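Nucleoside-triphosphatase THEP1 (Aquifex aeolicus, PDB 1YE8) hydrolyses nucleoside triphosphates (ATP, GTP, CTP, TTP and UTP) to the diphosphate and phosphate, and shows no kinase activity. Local coordinates at residues L113-H127 with V142-G154. Residues are numbered along the deposited sequence; the frame is centred on the assembly and turned at random.
Sequences LFSKKFRDLVRQIMH and VHPLVKEIRRLPG
Leu145 meets Leu113 and Val122, and Glu148 meets Arg123 and His127, where helices 116-126 and 144-150, with the turn before the first, pack nearly parallel, 11° apart with axes 11.5 Å distant, on one side of the parallel sheet. With CG anti to the backbone N (chi1 -175°), Leu145 is carried across to put CD2 within 3.6 Å of Leu113 CD2, while CD1 lies over one face of the Arg123 guanidinium. Leu113 CB covers a face of the His143 ring, a CH-pi contact; in the ring plane, His143 ND1 accepts from Leu145 N at 2.9 Å, a side-chain capping bond from the N-cap residue of helix 144-150. In this RecA-like P-loop fold, strand 132-136 connects the two helices, and Met126 CB rests 3.7 Å from Ile149 CD1, Met126 reaching Val133 and Ile149 reaching Ile4 of the sheet beneath. The extended Glu148 uses both oxygens: OE1 takes a nearly straight bond (174°) from Arg123 NE at 3.0 Å, and OE2, on its anti side, accepts from His127 NE2 at 2.6 Å. Replacing Glu148 by an alanine is likely to leave Arg123 without its salt-bridge mate and the His127 ring freer to turn. A water further links Arg123 NH2 to Glu148 OE1.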
# COMPACT_ATOMS: atom_id res chain seq x y z
N LEU A 113 2.97 2.43 9.56
CA LEU A 113 2.02 3.08 10.47
C LEU A 113 2.70 3.80 11.64
O LEU A 113 2.03 4.49 12.39
CB LEU A 113 0.94 2.09 10.94
CG LEU A 113 -0.05 1.73 9.82
CD1 LEU A 113 -0.88 0.52 10.22
CD2 LEU A 113 -0.97 2.88 9.46
N PHE A 114 4.02 3.68 11.77
CA PHE A 114 4.75 4.53 12.72
C PHE A 114 4.68 6.00 12.32
O PHE A 114 4.92 6.87 13.16
CB PHE A 114 6.21 4.10 12.82
CG PHE A 114 6.44 2.88 13.65
CD1 PHE A 114 6.19 2.88 15.02
CD2 PHE A 114 6.97 1.74 13.08
CE1 PHE A 114 6.44 1.73 15.79
CE2 PHE A 114 7.22 0.60 13.84
CZ PHE A 114 6.95 0.60 15.19
N SER A 115 4.34 6.29 11.07
CA SER A 115 4.25 7.68 10.61
C SER A 115 2.85 8.25 10.84
O SER A 115 1.88 7.76 10.25
CB SER A 115 4.60 7.76 9.12
OG SER A 115 4.11 8.95 8.53
N LYS A 116 2.76 9.28 11.68
CA LYS A 116 1.49 9.95 11.95
C LYS A 116 0.97 10.59 10.67
O LYS A 116 -0.22 10.51 10.36
CB LYS A 116 1.65 11.01 13.05
CG LYS A 116 0.41 11.87 13.25
CD LYS A 116 0.36 12.53 14.64
CE LYS A 116 -0.66 13.67 14.69
NZ LYS A 116 -2.02 13.27 14.20
N LYS A 117 1.85 11.22 9.91
CA LYS A 117 1.44 11.82 8.66
C LYS A 117 0.80 10.78 7.74
O LYS A 117 -0.22 11.04 7.10
CB LYS A 117 2.63 12.48 7.95
CG LYS A 117 3.15 13.74 8.62
CD LYS A 117 4.35 14.27 7.85
CE LYS A 117 5.06 15.39 8.57
NZ LYS A 117 6.19 15.90 7.73
N PHE A 118 1.40 9.58 7.68
CA PHE A 118 0.86 8.51 6.86
C PHE A 118 -0.50 8.05 7.40
O PHE A 118 -1.44 7.87 6.63
CB PHE A 118 1.84 7.35 6.82
CG PHE A 118 1.39 6.16 5.99
CD1 PHE A 118 1.28 6.24 4.60
CD2 PHE A 118 1.09 4.96 6.62
CE1 PHE A 118 0.89 5.12 3.83
CE2 PHE A 118 0.70 3.84 5.87
CZ PHE A 118 0.59 3.92 4.48
N ARG A 119 -0.60 7.83 8.71
CA ARG A 119 -1.90 7.43 9.28
C ARG A 119 -3.02 8.41 8.92
O ARG A 119 -4.11 8.00 8.50
CB ARG A 119 -1.82 7.30 10.80
CG ARG A 119 -0.89 6.22 11.31
CD ARG A 119 -1.05 5.90 12.79
NE ARG A 119 -0.86 7.04 13.68
CZ ARG A 119 0.30 7.43 14.20
NH1 ARG A 119 1.42 6.81 13.89
NH2 ARG A 119 0.34 8.46 15.05
N ASP A 120 -2.75 9.70 9.09
CA ASP A 120 -3.77 10.71 8.87
C ASP A 120 -4.16 10.77 7.39
O ASP A 120 -5.34 10.88 7.06
CB ASP A 120 -3.30 12.08 9.36
CG ASP A 120 -3.09 12.14 10.87
OD1 ASP A 120 -3.63 11.27 11.60
OD2 ASP A 120 -2.37 13.00 11.41
N LEU A 121 -3.18 10.72 6.51
CA LEU A 121 -3.45 10.78 5.08
C LEU A 121 -4.18 9.50 4.59
O LEU A 121 -5.12 9.58 3.79
CB LEU A 121 -2.15 11.03 4.31
CG LEU A 121 -2.26 11.22 2.81
CD1 LEU A 121 -3.26 12.28 2.40
CD2 LEU A 121 -0.88 11.60 2.30
N VAL A 122 -3.76 8.34 5.09
CA VAL A 122 -4.48 7.10 4.79
C VAL A 122 -5.95 7.17 5.23
O VAL A 122 -6.83 6.79 4.46
CB VAL A 122 -3.78 5.87 5.40
CG1 VAL A 122 -4.70 4.63 5.48
CG2 VAL A 122 -2.52 5.58 4.62
N ARG A 123 -6.21 7.66 6.44
CA ARG A 123 -7.60 7.80 6.90
C ARG A 123 -8.41 8.72 5.98
O ARG A 123 -9.55 8.41 5.63
CB ARG A 123 -7.67 8.29 8.34
CG ARG A 123 -7.47 7.21 9.36
CD ARG A 123 -8.20 7.47 10.66
NE ARG A 123 -7.88 6.41 11.58
CZ ARG A 123 -6.82 6.40 12.36
NH1 ARG A 123 -5.96 7.42 12.34
NH2 ARG A 123 -6.61 5.36 13.15
N GLN A 124 -7.82 9.84 5.58
CA GLN A 124 -8.50 10.77 4.69
C GLN A 124 -8.83 10.09 3.37
O GLN A 124 -9.95 10.17 2.89
CB GLN A 124 -7.64 12.02 4.47
CG GLN A 124 -8.42 13.19 3.89
CD GLN A 124 -7.64 14.48 3.84
OE1 GLN A 124 -8.21 15.54 3.54
NE2 GLN A 124 -6.34 14.42 4.11
N ILE A 125 -7.85 9.40 2.78
CA ILE A 125 -8.05 8.77 1.49
C ILE A 125 -9.05 7.61 1.53
O ILE A 125 -9.98 7.53 0.72
CB ILE A 125 -6.68 8.26 0.93
CG1 ILE A 125 -5.78 9.45 0.52
CG2 ILE A 125 -6.89 7.26 -0.20
CD1 ILE A 125 -4.31 9.07 0.32
N MSE A 126 -8.89 6.73 2.51
CA MSE A 126 -9.69 5.51 2.56
C MSE A 126 -11.17 5.76 2.82
O MSE A 126 -12.01 5.00 2.36
CB MSE A 126 -9.09 4.54 3.57
CG MSE A 126 -7.63 4.13 3.20
SE MSE A 126 -7.37 3.37 1.40
CE MSE A 126 -8.45 2.05 1.78
N HIS A 127 -11.48 6.86 3.51
CA HIS A 127 -12.85 7.18 3.84
C HIS A 127 -13.47 8.17 2.86
O HIS A 127 -14.63 8.57 3.04
CB HIS A 127 -12.95 7.64 5.29
CG HIS A 127 -12.56 6.59 6.28
ND1 HIS A 127 -13.35 5.48 6.53
CD2 HIS A 127 -11.47 6.46 7.07
CE1 HIS A 127 -12.75 4.73 7.44
NE2 HIS A 127 -11.61 5.30 7.78
N VAL A 142 -2.59 -5.80 13.35
CA VAL A 142 -1.37 -5.42 14.06
C VAL A 142 -1.38 -3.97 14.55
O VAL A 142 -0.48 -3.57 15.29
CB VAL A 142 -0.13 -5.66 13.18
CG1 VAL A 142 0.01 -7.15 12.85
CG2 VAL A 142 -0.18 -4.79 11.91
N HIS A 143 -2.38 -3.21 14.14
CA HIS A 143 -2.53 -1.80 14.49
C HIS A 143 -4.01 -1.45 14.32
O HIS A 143 -4.66 -2.02 13.44
CB HIS A 143 -1.68 -0.94 13.55
CG HIS A 143 -1.67 0.51 13.89
ND1 HIS A 143 -2.70 1.37 13.55
CD2 HIS A 143 -0.73 1.27 14.50
CE1 HIS A 143 -2.41 2.59 13.98
NE2 HIS A 143 -1.22 2.56 14.55
N PRO A 144 -4.59 -0.57 15.13
CA PRO A 144 -6.01 -0.24 14.94
C PRO A 144 -6.40 0.27 13.54
O PRO A 144 -7.52 0.02 13.12
CB PRO A 144 -6.27 0.82 16.02
CG PRO A 144 -5.30 0.48 17.05
CD PRO A 144 -4.03 0.13 16.31
N LEU A 145 -5.50 0.96 12.83
CA LEU A 145 -5.86 1.40 11.48
C LEU A 145 -5.98 0.22 10.50
O LEU A 145 -6.78 0.27 9.58
CB LEU A 145 -4.90 2.50 10.96
CG LEU A 145 -5.19 3.16 9.60
CD1 LEU A 145 -6.65 3.56 9.39
CD2 LEU A 145 -4.28 4.38 9.43
N VAL A 146 -5.20 -0.85 10.72
CA VAL A 146 -5.35 -2.06 9.91
C VAL A 146 -6.76 -2.64 10.11
O VAL A 146 -7.42 -2.99 9.12
CB VAL A 146 -4.25 -3.11 10.25
CG1 VAL A 146 -4.56 -4.44 9.60
CG2 VAL A 146 -2.86 -2.61 9.80
N LYS A 147 -7.22 -2.71 11.36
CA LYS A 147 -8.58 -3.21 11.65
C LYS A 147 -9.64 -2.34 10.99
O LYS A 147 -10.59 -2.84 10.38
CB LYS A 147 -8.82 -3.27 13.15
CG LYS A 147 -10.00 -4.15 13.57
CD LYS A 147 -10.26 -4.07 15.07
CE LYS A 147 -9.64 -5.24 15.82
NZ LYS A 147 -9.99 -5.26 17.27
N GLU A 148 -9.44 -1.03 11.08
CA GLU A 148 -10.34 -0.04 10.50
C GLU A 148 -10.49 -0.24 8.99
O GLU A 148 -11.59 -0.18 8.44
CB GLU A 148 -9.79 1.35 10.82
CG GLU A 148 -10.61 2.51 10.29
CD GLU A 148 -10.04 3.86 10.69
OE1 GLU A 148 -9.59 4.00 11.85
OE2 GLU A 148 -10.06 4.78 9.84
N ILE A 149 -9.36 -0.46 8.31
CA ILE A 149 -9.36 -0.67 6.87
C ILE A 149 -9.94 -2.04 6.50
O ILE A 149 -10.68 -2.16 5.52
CB ILE A 149 -7.92 -0.44 6.26
CG1 ILE A 149 -7.46 1.02 6.48
CG2 ILE A 149 -7.89 -0.85 4.80
CD1 ILE A 149 -8.52 2.11 6.29
N ARG A 150 -9.64 -3.07 7.29
CA ARG A 150 -10.20 -4.39 7.03
C ARG A 150 -11.73 -4.35 7.01
O ARG A 150 -12.35 -5.03 6.19
CB ARG A 150 -9.70 -5.40 8.05
CG ARG A 150 -10.01 -6.85 7.67
CD ARG A 150 -9.65 -7.88 8.73
NE ARG A 150 -8.32 -7.64 9.28
CZ ARG A 150 -7.18 -7.85 8.62
NH1 ARG A 150 -7.16 -8.39 7.40
NH2 ARG A 150 -6.04 -7.54 9.22
N ARG A 151 -12.31 -3.53 7.88
CA ARG A 151 -13.77 -3.43 7.95
C ARG A 151 -14.36 -2.23 7.18
O ARG A 151 -15.53 -1.90 7.36
CB ARG A 151 -14.25 -3.50 9.41
CG ARG A 151 -14.01 -2.29 10.27
CD ARG A 151 -14.31 -2.53 11.76
NE ARG A 151 -14.17 -3.95 12.14
CZ ARG A 151 -14.29 -4.41 13.38
NH1 ARG A 151 -14.55 -3.59 14.39
NH2 ARG A 151 -14.15 -5.71 13.62
N LEU A 152 -13.58 -1.61 6.30
CA LEU A 152 -14.06 -0.46 5.54
C LEU A 152 -15.34 -0.77 4.76
O LEU A 152 -15.32 -1.62 3.88
CB LEU A 152 -12.96 -0.00 4.57
CG LEU A 152 -13.15 1.31 3.81
CD1 LEU A 152 -13.19 2.49 4.77
CD2 LEU A 152 -12.06 1.47 2.79
N PRO A 153 -16.46 -0.11 5.07
CA PRO A 153 -17.70 -0.36 4.32
C PRO A 153 -17.57 -0.12 2.82
O PRO A 153 -16.94 0.86 2.41
CB PRO A 153 -18.68 0.64 4.94
CG PRO A 153 -18.18 0.81 6.30
CD PRO A 153 -16.67 0.85 6.17
N GLY A 154 -18.16 -1.00 2.00
CA GLY A 154 -18.18 -0.83 0.55
C GLY A 154 -16.92 -1.31 -0.15
O GLY A 154 -16.88 -1.42 -1.37
O HOH W 1 -8.23 3.19 13.84